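Local coordinates for Cys-Gly metallodipeptidase DUG1 (Saccharomyces cerevisiae, PDB 4G1P), which hydrolyses the dipeptide Cys-Gly with a pair of bound metal ions and serves as the catalytic component of the glutathione-degrading complex, at residues L53-G67 / S79-D91. Sequence-based numbering, arbitrary orientation.
Sequences LSQSGFHDIKMVDLG and SLPPVILSRFGSD
Leu53, on the last turn of helix 39-55, reaches down to strand 83-88 with its CD2 methyl against CG2 of Ile84, one point of contact in an edge unit of helix, short connection and strand 61-64 laid against strand 83-88. Beyond the helix, the Phe58 ring is packed on both faces, by Leu53 CD1 over its centre on one and by Phe88 CB, 3.8 Å from the ring centroid, on the other. The Phe88 ring turns an edge toward that same ring in an edge-to-face pair with the planes at 53°, while Gly57 CA lies at the edge of the Phe88 ring, near its plane. His59 opens the antiparallel ladder by exchanging two backbone hydrogen bonds with Arg87. Its CG sits between the backbone N and the carbonyl carbon (chi1 68°), which places one face of the imidazole against Arg87 CB, a CH-pi contact; a water joins His59 ND1 to Gly57 O and Gly89 N. At Asp60 the chain turns a corner and a beta bulge shifts the register by one. Here OD2 takes a hydrogen bond from Arg87 NH1, 2.8 Å away, within a nearly coplanar salt bridge; Arg87 NH2 bonds to Tyr189 O, with a cation-pi contact to that residue. Lys62 and Val64 then form hydrogen-bonded pairs with Leu85 and Val83, while Met63 lays its bent chain beside Ile84, CE 4.0 Å from CG1. Leu66 ends the apolar run, CD2 meeting Val83 CG2 at 3.4 Å, before Gly67 O accepts the Leu80 amide at 2.9 Å. This antiparallel pair borders the six-stranded mixed sheet of the M20 peptidase's alpha/beta catalytic domain: 61-64 is one of its two edge strands, 83-88 pairs onward with 162-168, helix 39-55 touches Met63 and Pro82, and helix 135-154 touches Leu53 and Phe88.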
loop_
_atom_site.group_PDB
_atom_site.type_symbol
_atom_site.label_atom_id
_atom_site.label_comp_id
_atom_site.label_asym_id
_atom_site.label_seq_id
_atom_site.Cartn_x
_atom_site.Cartn_y
_atom_site.Cartn_z
ATOM N N LEU A 53 -35.142 15.573 3.493
ATOM C CA LEU A 53 -35.577 16.800 2.838
ATOM C C LEU A 53 -37.100 16.794 2.745
ATOM O O LEU A 53 -37.778 17.740 3.155
ATOM C CB LEU A 53 -34.960 16.919 1.443
ATOM C CG LEU A 53 -33.711 17.789 1.231
ATOM C CD1 LEU A 53 -33.322 18.557 2.489
ATOM C CD2 LEU A 53 -32.546 16.972 0.696
ATOM N N SER A 54 -37.623 15.690 2.235
ATOM C CA SER A 54 -39.040 15.565 1.988
ATOM C C SER A 54 -39.860 15.590 3.273
ATOM O O SER A 54 -40.928 16.182 3.310
ATOM C CB SER A 54 -39.309 14.292 1.203
ATOM O OG SER A 54 -40.691 14.133 0.970
ATOM N N GLN A 55 -39.369 14.946 4.326
ATOM C CA GLN A 55 -40.077 14.964 5.606
ATOM C C GLN A 55 -40.098 16.369 6.199
ATOM O O GLN A 55 -41.094 16.799 6.738
ATOM C CB GLN A 55 -39.481 13.959 6.592
ATOM C CG GLN A 55 -39.803 12.496 6.266
ATOM C CD GLN A 55 -38.920 11.511 7.037
ATOM O OE1 GLN A 55 -38.263 11.878 8.016
ATOM N NE2 GLN A 55 -38.896 10.258 6.588
ATOM N N SER A 56 -38.995 17.091 6.096
ATOM C CA SER A 56 -39.024 18.516 6.363
ATOM C C SER A 56 -39.829 19.154 5.221
ATOM O O SER A 56 -40.437 18.457 4.423
ATOM C CB SER A 56 -37.603 19.080 6.459
ATOM O OG SER A 56 -36.879 18.491 7.536
ATOM N N GLY A 57 -39.869 20.461 5.101
ATOM C CA GLY A 57 -40.789 20.980 4.102
ATOM C C GLY A 57 -40.368 21.010 2.635
ATOM O O GLY A 57 -41.088 21.583 1.816
ATOM N N PHE A 58 -39.233 20.410 2.283
ATOM C CA PHE A 58 -38.645 20.672 0.961
ATOM C C PHE A 58 -39.479 20.169 -0.215
ATOM O O PHE A 58 -40.218 19.194 -0.088
ATOM C CB PHE A 58 -37.225 20.113 0.866
ATOM C CG PHE A 58 -36.227 20.842 1.723
ATOM C CD1 PHE A 58 -36.198 20.652 3.096
ATOM C CD2 PHE A 58 -35.313 21.710 1.156
ATOM C CE1 PHE A 58 -35.281 21.316 3.876
ATOM C CE2 PHE A 58 -34.411 22.374 1.931
ATOM C CZ PHE A 58 -34.390 22.178 3.291
ATOM N N HIS A 59 -39.349 20.836 -1.360
ATOM C CA HIS A 59 -40.065 20.432 -2.572
ATOM C C HIS A 59 -39.180 20.531 -3.815
ATOM O O HIS A 59 -38.048 21.019 -3.751
ATOM C CB HIS A 59 -41.304 21.303 -2.778
ATOM C CG HIS A 59 -40.982 22.721 -3.110
ATOM N ND1 HIS A 59 -40.738 23.674 -2.142
ATOM C CD2 HIS A 59 -40.824 23.345 -4.302
ATOM C CE1 HIS A 59 -40.468 24.830 -2.722
ATOM N NE2 HIS A 59 -40.512 24.657 -4.032
ATOM N N ASP A 60 -39.725 20.096 -4.948
ATOM C CA ASP A 60 -39.010 20.117 -6.221
ATOM C C ASP A 60 -37.716 19.312 -6.097
ATOM O O ASP A 60 -36.674 19.695 -6.625
ATOM C CB ASP A 60 -38.733 21.562 -6.669
ATOM C CG ASP A 60 -38.366 21.669 -8.149
ATOM O OD1 ASP A 60 -38.629 20.714 -8.901
ATOM O OD2 ASP A 60 -37.825 22.715 -8.565
ATOM N N ILE A 61 -37.797 18.191 -5.388
ATOM C CA ILE A 61 -36.631 17.373 -5.127
ATOM C C ILE A 61 -36.184 16.633 -6.383
ATOM O O ILE A 61 -36.983 15.999 -7.060
ATOM C CB ILE A 61 -36.899 16.388 -3.985
ATOM C CG1 ILE A 61 -37.356 17.172 -2.748
ATOM C CG2 ILE A 61 -35.644 15.568 -3.685
ATOM C CD1 ILE A 61 -37.580 16.329 -1.495
ATOM N N LYS A 62 -34.902 16.733 -6.704
ATOM C CA LYS A 62 -34.380 16.086 -7.895
ATOM C C LYS A 62 -33.070 15.342 -7.616
ATOM O O LYS A 62 -32.066 15.937 -7.223
ATOM C CB LYS A 62 -34.194 17.105 -9.029
ATOM C CG LYS A 62 -35.491 17.578 -9.698
ATOM C CD LYS A 62 -35.195 18.408 -10.969
ATOM C CE LYS A 62 -34.169 17.709 -11.895
ATOM N NZ LYS A 62 -33.754 18.514 -13.104
ATOM N N MET A 63 -33.097 14.030 -7.817
ATOM C CA MET A 63 -31.898 13.221 -7.733
ATOM C C MET A 63 -31.244 13.192 -9.104
ATOM O O MET A 63 -31.566 12.354 -9.945
ATOM C CB MET A 63 -32.265 11.817 -7.281
ATOM C CG MET A 63 -33.200 11.834 -6.092
ATOM S SD MET A 63 -32.513 12.670 -4.636
ATOM C CE MET A 63 -31.527 11.357 -3.904
ATOM N N VAL A 64 -30.331 14.120 -9.336
ATOM C CA VAL A 64 -29.805 14.312 -10.675
ATOM C C VAL A 64 -28.690 13.328 -10.982
ATOM O O VAL A 64 -27.736 13.217 -10.225
ATOM C CB VAL A 64 -29.291 15.740 -10.843
ATOM C CG1 VAL A 64 -28.715 15.936 -12.229
ATOM C CG2 VAL A 64 -30.414 16.744 -10.545
ATOM N N ASP A 65 -28.813 12.623 -12.103
ATOM C CA ASP A 65 -27.828 11.630 -12.525
ATOM C C ASP A 65 -26.780 12.263 -13.391
ATOM O O ASP A 65 -27.081 12.655 -14.504
ATOM C CB ASP A 65 -28.520 10.576 -13.369
ATOM C CG ASP A 65 -27.710 9.308 -13.523
ATOM O OD1 ASP A 65 -26.481 9.389 -13.748
ATOM O OD2 ASP A 65 -28.318 8.216 -13.426
ATOM N N LEU A 66 -25.555 12.360 -12.888
ATOM C CA LEU A 66 -24.455 12.921 -13.657
ATOM C C LEU A 66 -24.094 11.996 -14.807
ATOM O O LEU A 66 -23.503 12.420 -15.796
ATOM C CB LEU A 66 -23.235 13.138 -12.764
ATOM C CG LEU A 66 -23.209 14.415 -11.927
ATOM C CD1 LEU A 66 -24.388 15.310 -12.268
ATOM C CD2 LEU A 66 -23.190 14.081 -10.444
ATOM N N GLY A 67 -24.456 10.726 -14.669
ATOM C CA GLY A 67 -24.158 9.733 -15.680
ATOM C C GLY A 67 -23.284 8.618 -15.143
ATOM O O GLY A 67 -23.289 8.333 -13.949
ATOM N N SER A 79 -22.744 3.866 -12.100
ATOM C CA SER A 79 -23.366 5.189 -12.124
ATOM C C SER A 79 -22.736 6.064 -11.041
ATOM O O SER A 79 -22.269 5.560 -10.029
ATOM C CB SER A 79 -24.875 5.106 -11.890
ATOM O OG SER A 79 -25.515 4.244 -12.812
ATOM N N LEU A 80 -22.719 7.373 -11.253
ATOM C CA LEU A 80 -22.225 8.306 -10.243
ATOM C C LEU A 80 -23.298 8.539 -9.186
ATOM O O LEU A 80 -24.484 8.410 -9.485
ATOM C CB LEU A 80 -21.842 9.643 -10.895
ATOM C CG LEU A 80 -20.598 9.616 -11.785
ATOM C CD1 LEU A 80 -20.664 10.713 -12.827
ATOM C CD2 LEU A 80 -19.321 9.730 -10.964
ATOM N N PRO A 81 -22.885 8.878 -7.947
ATOM C CA PRO A 81 -23.814 9.328 -6.896
ATOM C C PRO A 81 -24.600 10.513 -7.411
ATOM O O PRO A 81 -24.004 11.374 -8.043
ATOM C CB PRO A 81 -22.884 9.806 -5.784
ATOM C CG PRO A 81 -21.608 9.103 -6.010
ATOM C CD PRO A 81 -21.485 8.871 -7.485
ATOM N N PRO A 82 -25.915 10.555 -7.161
ATOM C CA PRO A 82 -26.789 11.630 -7.653
ATOM C C PRO A 82 -26.524 12.963 -6.956
ATOM O O PRO A 82 -26.208 12.943 -5.773
ATOM C CB PRO A 82 -28.185 11.129 -7.272
ATOM C CG PRO A 82 -27.956 10.241 -6.115
ATOM C CD PRO A 82 -26.661 9.556 -6.384
ATOM N N VAL A 83 -26.630 14.087 -7.658
ATOM C CA VAL A 83 -26.539 15.376 -6.982
ATOM C C VAL A 83 -27.942 15.688 -6.543
ATOM O O VAL A 83 -28.884 15.444 -7.297
ATOM C CB VAL A 83 -26.026 16.521 -7.875
ATOM C CG1 VAL A 83 -26.056 17.822 -7.108
ATOM C CG2 VAL A 83 -24.620 16.251 -8.318
ATOM N N ILE A 84 -28.089 16.193 -5.323
ATOM C CA ILE A 84 -29.408 16.348 -4.732
ATOM C C ILE A 84 -29.840 17.795 -4.753
ATOM O O ILE A 84 -29.269 18.620 -4.063
ATOM C CB ILE A 84 -29.434 15.874 -3.278
ATOM C CG1 ILE A 84 -28.986 14.411 -3.175
ATOM C CG2 ILE A 84 -30.825 16.050 -2.713
ATOM C CD1 ILE A 84 -28.866 13.908 -1.748
ATOM N N LEU A 85 -30.841 18.102 -5.561
ATOM C CA LEU A 85 -31.349 19.459 -5.634
ATOM C C LEU A 85 -32.715 19.538 -4.970
ATOM O O LEU A 85 -33.575 18.690 -5.201
ATOM C CB LEU A 85 -31.464 19.927 -7.090
ATOM C CG LEU A 85 -30.282 19.763 -8.049
ATOM C CD1 LEU A 85 -30.644 20.459 -9.334
ATOM C CD2 LEU A 85 -28.979 20.321 -7.490
ATOM N N SER A 86 -32.914 20.560 -4.151
ATOM C CA SER A 86 -34.209 20.789 -3.546
ATOM C C SER A 86 -34.414 22.265 -3.219
ATOM O O SER A 86 -33.465 23.051 -3.197
ATOM C CB SER A 86 -34.361 19.941 -2.291
ATOM O OG SER A 86 -33.552 20.431 -1.244
ATOM N N ARG A 87 -35.663 22.645 -2.987
ATOM C CA ARG A 87 -35.975 24.009 -2.602
ATOM C C ARG A 87 -36.827 23.954 -1.355
ATOM O O ARG A 87 -37.579 22.994 -1.139
ATOM C CB ARG A 87 -36.714 24.758 -3.718
ATOM C CG ARG A 87 -36.607 24.101 -5.100
ATOM C CD ARG A 87 -37.343 24.861 -6.225
ATOM N NE ARG A 87 -36.508 25.930 -6.747
ATOM C CZ ARG A 87 -35.857 25.885 -7.902
ATOM N NH1 ARG A 87 -35.960 24.838 -8.704
ATOM N NH2 ARG A 87 -35.110 26.912 -8.262
ATOM N N PHE A 88 -36.684 24.968 -0.514
ATOM C CA PHE A 88 -37.605 25.161 0.596
ATOM C C PHE A 88 -38.116 26.596 0.570
ATOM O O PHE A 88 -37.361 27.545 0.779
ATOM C CB PHE A 88 -36.970 24.827 1.947
ATOM C CG PHE A 88 -37.918 24.965 3.094
ATOM C CD1 PHE A 88 -38.053 26.178 3.760
ATOM C CD2 PHE A 88 -38.701 23.893 3.495
ATOM C CE1 PHE A 88 -38.939 26.311 4.811
ATOM C CE2 PHE A 88 -39.591 24.022 4.545
ATOM C CZ PHE A 88 -39.712 25.226 5.204
ATOM N N GLY A 89 -39.411 26.729 0.309
ATOM C CA GLY A 89 -40.043 28.018 0.110
ATOM C C GLY A 89 -40.022 28.448 -1.349
ATOM O O GLY A 89 -39.120 28.088 -2.107
ATOM N N SER A 90 -41.030 29.214 -1.749
ATOM C CA SER A 90 -41.052 29.787 -3.089
ATOM C C SER A 90 -41.748 31.131 -3.073
ATOM O O SER A 90 -42.679 31.373 -3.840
ATOM C CB SER A 90 -41.687 28.834 -4.120
ATOM O OG SER A 90 -42.862 28.207 -3.630
ATOM N N ASP A 91 -41.275 31.999 -2.185
ATOM C CA ASP A 91 -41.781 33.359 -2.073
ATOM C C ASP A 91 -40.978 34.281 -2.979
ATOM O O ASP A 91 -39.791 34.491 -2.766
ATOM C CB ASP A 91 -41.700 33.826 -0.625
ATOM C CG ASP A 91 -42.326 35.186 -0.408
ATOM O OD1 ASP A 91 -42.337 36.022 -1.338
ATOM O OD2 ASP A 91 -42.800 35.434 0.719
HETATM O O HOH W 1 -40.889 24.394 0.592
HETATM O O HOH W 2 -25.327 10.642 -10.587
#